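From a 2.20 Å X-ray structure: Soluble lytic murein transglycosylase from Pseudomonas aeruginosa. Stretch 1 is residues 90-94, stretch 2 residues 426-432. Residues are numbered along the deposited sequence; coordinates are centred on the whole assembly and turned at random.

Stretch 1, residues 90-94: GDLPQ
Stretch 2, residues 426-432: RREWYHA

No direct hydrogen bond joins the two stretches; their polar link is a single water. It donates to Gly90 O (2.7 Å) and Leu92 O (3.1 Å) and hydrogen-bonds His431 NE2 at 2.5 Å, whereas Leu92 O and His431 NE2 are themselves 3.9 Å apart.

Residues 426-432 are a continuous helical segment, with Tyr430 N to Arg426 O at 2.8 Å and both His431 N to Arg427 O and Ala432 N to Glu428 O at 2.9 Å. Residues 90-94 form an irregular loop: phi/psi is -95/-8 at Asp91, -59/136 at Leu92 and -57/-34 at Pro93, and Gln94 occupies the N-cap position, right before a helix. The register sets Pro93 CA 5.9 Å from His431 CA.

Pro93, C-gamma exo, points toward the helix and has 100 Å² covered, out of 262 Å² buried in total. Its CA lies over a face of the His431 ring, 3.8 Å from the centroid and 15° off the normal, a CH-pi contact. His431 (chi1 t, chi2 72°) also meets Asp91 O at its edge, through CD2 at 3.4 Å.

Arg427 (chi1 t, chi2 t) lays its aliphatic CG 3.9 Å from Pro93 CB. Glu428 (m, m, chi3 171°) starts sideways, but its end comes nearer, bringing OE1 to 3.3 Å from Pro93 CD; both carboxylate oxygens are hydrogen-bonded elsewhere in the structure. Leu92 (m, t) turns its CA-to-CB bond away and is buried, suiting an apolar side chain.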

ATOM      1  N   GLY A  90      12.828  19.886 -15.900  1.00 21.25           N
ATOM      2  CA  GLY A  90      12.412  18.498 -15.799  1.00 24.39           C
ATOM      3  C   GLY A  90      12.137  18.028 -14.387  1.00 29.14           C
ATOM      4  O   GLY A  90      11.650  16.904 -14.210  1.00 31.11           O
ATOM      5  N   ASP A  91      12.425  18.860 -13.390  1.00 28.84           N
ATOM      6  CA  ASP A  91      12.273  18.506 -11.987  1.00 35.39           C
ATOM      7  C   ASP A  91      10.940  18.938 -11.397  1.00 28.41           C
ATOM      8  O   ASP A  91      10.645  18.571 -10.255  1.00 34.30           O
ATOM      9  CB  ASP A  91      13.406  19.125 -11.157  1.00 29.84           C
ATOM     10  CG  ASP A  91      13.344  20.635 -11.142  1.00 38.89           C
ATOM     11  OD1 ASP A  91      13.036  21.225 -12.208  1.00 41.59           O
ATOM     12  OD2 ASP A  91      13.593  21.236 -10.072  1.00 44.99           O
ATOM     13  N   LEU A  92      10.146  19.715 -12.124  1.00 26.52           N
ATOM     14  CA  LEU A  92       8.829  20.082 -11.627  1.00 26.21           C
ATOM     15  C   LEU A  92       7.999  18.824 -11.386  1.00 28.37           C
ATOM     16  O   LEU A  92       8.017  17.895 -12.208  1.00 22.75           O
ATOM     17  CB  LEU A  92       8.106  21.002 -12.606  1.00 23.70           C
ATOM     18  CG  LEU A  92       8.660  22.422 -12.715  1.00 37.34           C
ATOM     19  CD1 LEU A  92       7.783  23.274 -13.625  1.00 28.83           C
ATOM     20  CD2 LEU A  92       8.777  23.040 -11.333  1.00 36.56           C
ATOM     21  N   PRO A  93       7.281  18.748 -10.260  1.00 33.26           N
ATOM     22  CA  PRO A  93       6.472  17.545  -9.990  1.00 27.52           C
ATOM     23  C   PRO A  93       5.469  17.253 -11.084  1.00 23.58           C
ATOM     24  O   PRO A  93       5.190  16.080 -11.364  1.00 23.53           O
ATOM     25  CB  PRO A  93       5.765  17.877  -8.664  1.00 26.29           C
ATOM     26  CG  PRO A  93       6.606  18.971  -8.039  1.00 28.06           C
ATOM     27  CD  PRO A  93       7.134  19.775  -9.212  1.00 27.02           C
ATOM     28  N   GLN A  94       4.924  18.287 -11.721  1.00 23.87           N
ATOM     29  CA  GLN A  94       3.848  18.128 -12.692  1.00 30.36           C
ATOM     30  C   GLN A  94       4.343  18.032 -14.135  1.00 31.56           C
ATOM     31  O   GLN A  94       3.518  18.009 -15.054  1.00 25.91           O
ATOM     32  CB  GLN A  94       2.852  19.287 -12.561  1.00 24.50           C
ATOM     33  CG  GLN A  94       3.376  20.627 -13.028  1.00 32.11           C
ATOM     34  CD  GLN A  94       4.133  21.387 -11.944  1.00 41.10           C
ATOM     35  OE1 GLN A  94       4.722  20.792 -11.041  1.00 39.81           O
ATOM     36  NE2 GLN A  94       4.096  22.712 -12.020  1.00 42.58           N
ATOM     37  N   ARG A 426       4.194  19.990   0.027  1.00 32.84           N
ATOM     38  CA  ARG A 426       4.334  18.554   0.220  1.00 42.04           C
ATOM     39  C   ARG A 426       4.637  17.854  -1.090  1.00 38.22           C
ATOM     40  O   ARG A 426       5.496  16.964  -1.136  1.00 33.63           O
ATOM     41  CB  ARG A 426       3.069  17.974   0.850  1.00 49.95           C
ATOM     42  CG  ARG A 426       2.935  18.262   2.330  1.00 63.79           C
ATOM     43  CD  ARG A 426       2.189  17.144   3.031  1.00 68.29           C
ATOM     44  NE  ARG A 426       0.880  16.904   2.430  1.00 67.85           N
ATOM     45  CZ  ARG A 426      -0.204  17.618   2.709  1.00 65.53           C
ATOM     46  NH1 ARG A 426      -0.133  18.620   3.572  1.00 64.40           N
ATOM     47  NH2 ARG A 426      -1.357  17.332   2.123  1.00 67.97           N
ATOM     48  N   ARG A 427       3.940  18.236  -2.166  1.00 28.73           N
ATOM     49  CA  ARG A 427       4.169  17.577  -3.447  1.00 31.24           C
ATOM     50  C   ARG A 427       5.607  17.769  -3.920  1.00 28.77           C
ATOM     51  O   ARG A 427       6.240  16.817  -4.386  1.00 30.66           O
ATOM     52  CB  ARG A 427       3.183  18.077  -4.503  1.00 36.30           C
ATOM     53  CG  ARG A 427       3.236  17.247  -5.773  1.00 51.19           C
ATOM     54  CD  ARG A 427       2.303  17.753  -6.858  1.00 63.45           C
ATOM     55  NE  ARG A 427       0.898  17.676  -6.474  1.00 71.19           N
ATOM     56  CZ  ARG A 427       0.158  18.727  -6.139  1.00 74.04           C
ATOM     57  NH1 ARG A 427       0.689  19.942  -6.152  1.00 73.30           N
ATOM     58  NH2 ARG A 427      -1.116  18.564  -5.804  1.00 74.89           N
ATOM     59  N   GLU A 428       6.142  18.987  -3.808  1.00 25.92           N
ATOM     60  CA  GLU A 428       7.561  19.191  -4.081  1.00 21.54           C
ATOM     61  C   GLU A 428       8.406  18.253  -3.240  1.00 34.21           C
ATOM     62  O   GLU A 428       9.292  17.544  -3.745  1.00 25.62           O
ATOM     63  CB  GLU A 428       7.964  20.637  -3.787  1.00 26.36           C
ATOM     64  CG  GLU A 428       7.592  21.651  -4.857  1.00 33.27           C
ATOM     65  CD  GLU A 428       8.375  21.487  -6.162  1.00 38.27           C
ATOM     66  OE1 GLU A 428       7.999  22.170  -7.149  1.00 39.24           O
ATOM     67  OE2 GLU A 428       9.356  20.693  -6.208  1.00 32.80           O
ATOM     68  N   TRP A 429       8.131  18.243  -1.936  1.00 32.50           N
ATOM     69  CA  TRP A 429       8.938  17.477  -0.999  1.00 28.55           C
ATOM     70  C   TRP A 429       8.952  16.001  -1.371  1.00 22.93           C
ATOM     71  O   TRP A 429      10.013  15.371  -1.404  1.00 27.93           O
ATOM     72  CB  TRP A 429       8.390  17.685   0.406  1.00 27.70           C
ATOM     73  CG  TRP A 429       9.386  17.568   1.482  1.00 31.74           C
ATOM     74  CD1 TRP A 429       9.617  16.478   2.271  1.00 30.74           C
ATOM     75  CD2 TRP A 429      10.289  18.591   1.922  1.00 34.04           C
ATOM     76  NE1 TRP A 429      10.622  16.758   3.170  1.00 39.46           N
ATOM     77  CE2 TRP A 429      11.050  18.047   2.979  1.00 36.57           C
ATOM     78  CE3 TRP A 429      10.543  19.903   1.513  1.00 28.05           C
ATOM     79  CZ2 TRP A 429      12.032  18.779   3.646  1.00 27.65           C
ATOM     80  CZ3 TRP A 429      11.516  20.630   2.173  1.00 31.74           C
ATOM     81  CH2 TRP A 429      12.251  20.065   3.230  1.00 30.78           C
ATOM     82  N   TYR A 430       7.779  15.439  -1.672  1.00 26.15           N
ATOM     83  CA  TYR A 430       7.670  14.009  -1.961  1.00 33.74           C
ATOM     84  C   TYR A 430       8.260  13.663  -3.318  1.00 33.16           C
ATOM     85  O   TYR A 430       8.879  12.608  -3.473  1.00 33.58           O
ATOM     86  CB  TYR A 430       6.208  13.553  -1.919  1.00 30.28           C
ATOM     87  CG  TYR A 430       5.558  13.602  -0.554  1.00 33.71           C
ATOM     88  CD1 TYR A 430       6.310  13.816   0.600  1.00 30.07           C
ATOM     89  CD2 TYR A 430       4.186  13.434  -0.422  1.00 38.85           C
ATOM     90  CE1 TYR A 430       5.706  13.868   1.848  1.00 33.90           C
ATOM     91  CE2 TYR A 430       3.572  13.475   0.816  1.00 46.35           C
ATOM     92  CZ  TYR A 430       4.332  13.691   1.947  1.00 41.89           C
ATOM     93  OH  TYR A 430       3.697  13.728   3.166  1.00 38.34           O
ATOM     94  N   HIS A 431       8.041  14.515  -4.322  1.00 36.35           N
ATOM     95  CA  HIS A 431       8.613  14.250  -5.636  1.00 36.65           C
ATOM     96  C   HIS A 431      10.133  14.293  -5.579  1.00 30.31           C
ATOM     97  O   HIS A 431      10.806  13.394  -6.094  1.00 38.38           O
ATOM     98  CB  HIS A 431       8.064  15.238  -6.668  1.00 41.33           C
ATOM     99  CG  HIS A 431       8.564  15.001  -8.060  1.00 48.42           C
ATOM    100  ND1 HIS A 431       8.156  13.929  -8.827  1.00 46.88           N
ATOM    101  CD2 HIS A 431       9.443  15.696  -8.825  1.00 45.62           C
ATOM    102  CE1 HIS A 431       8.758  13.977 -10.002  1.00 47.47           C
ATOM    103  NE2 HIS A 431       9.545  15.037 -10.025  1.00 42.43           N
ATOM    104  N   ALA A 432      10.684  15.312  -4.919  1.00 30.77           N
ATOM    105  CA  ALA A 432      12.129  15.406  -4.742  1.00 29.39           C
ATOM    106  C   ALA A 432      12.695  14.162  -4.062  1.00 38.53           C
ATOM    107  O   ALA A 432      13.770  13.674  -4.435  1.00 38.37           O
ATOM    108  CB  ALA A 432      12.468  16.654  -3.932  1.00 26.31           C
TER
HETATM  109  O   HOH W   1      10.095  15.562 -12.433  1.00 25.85           O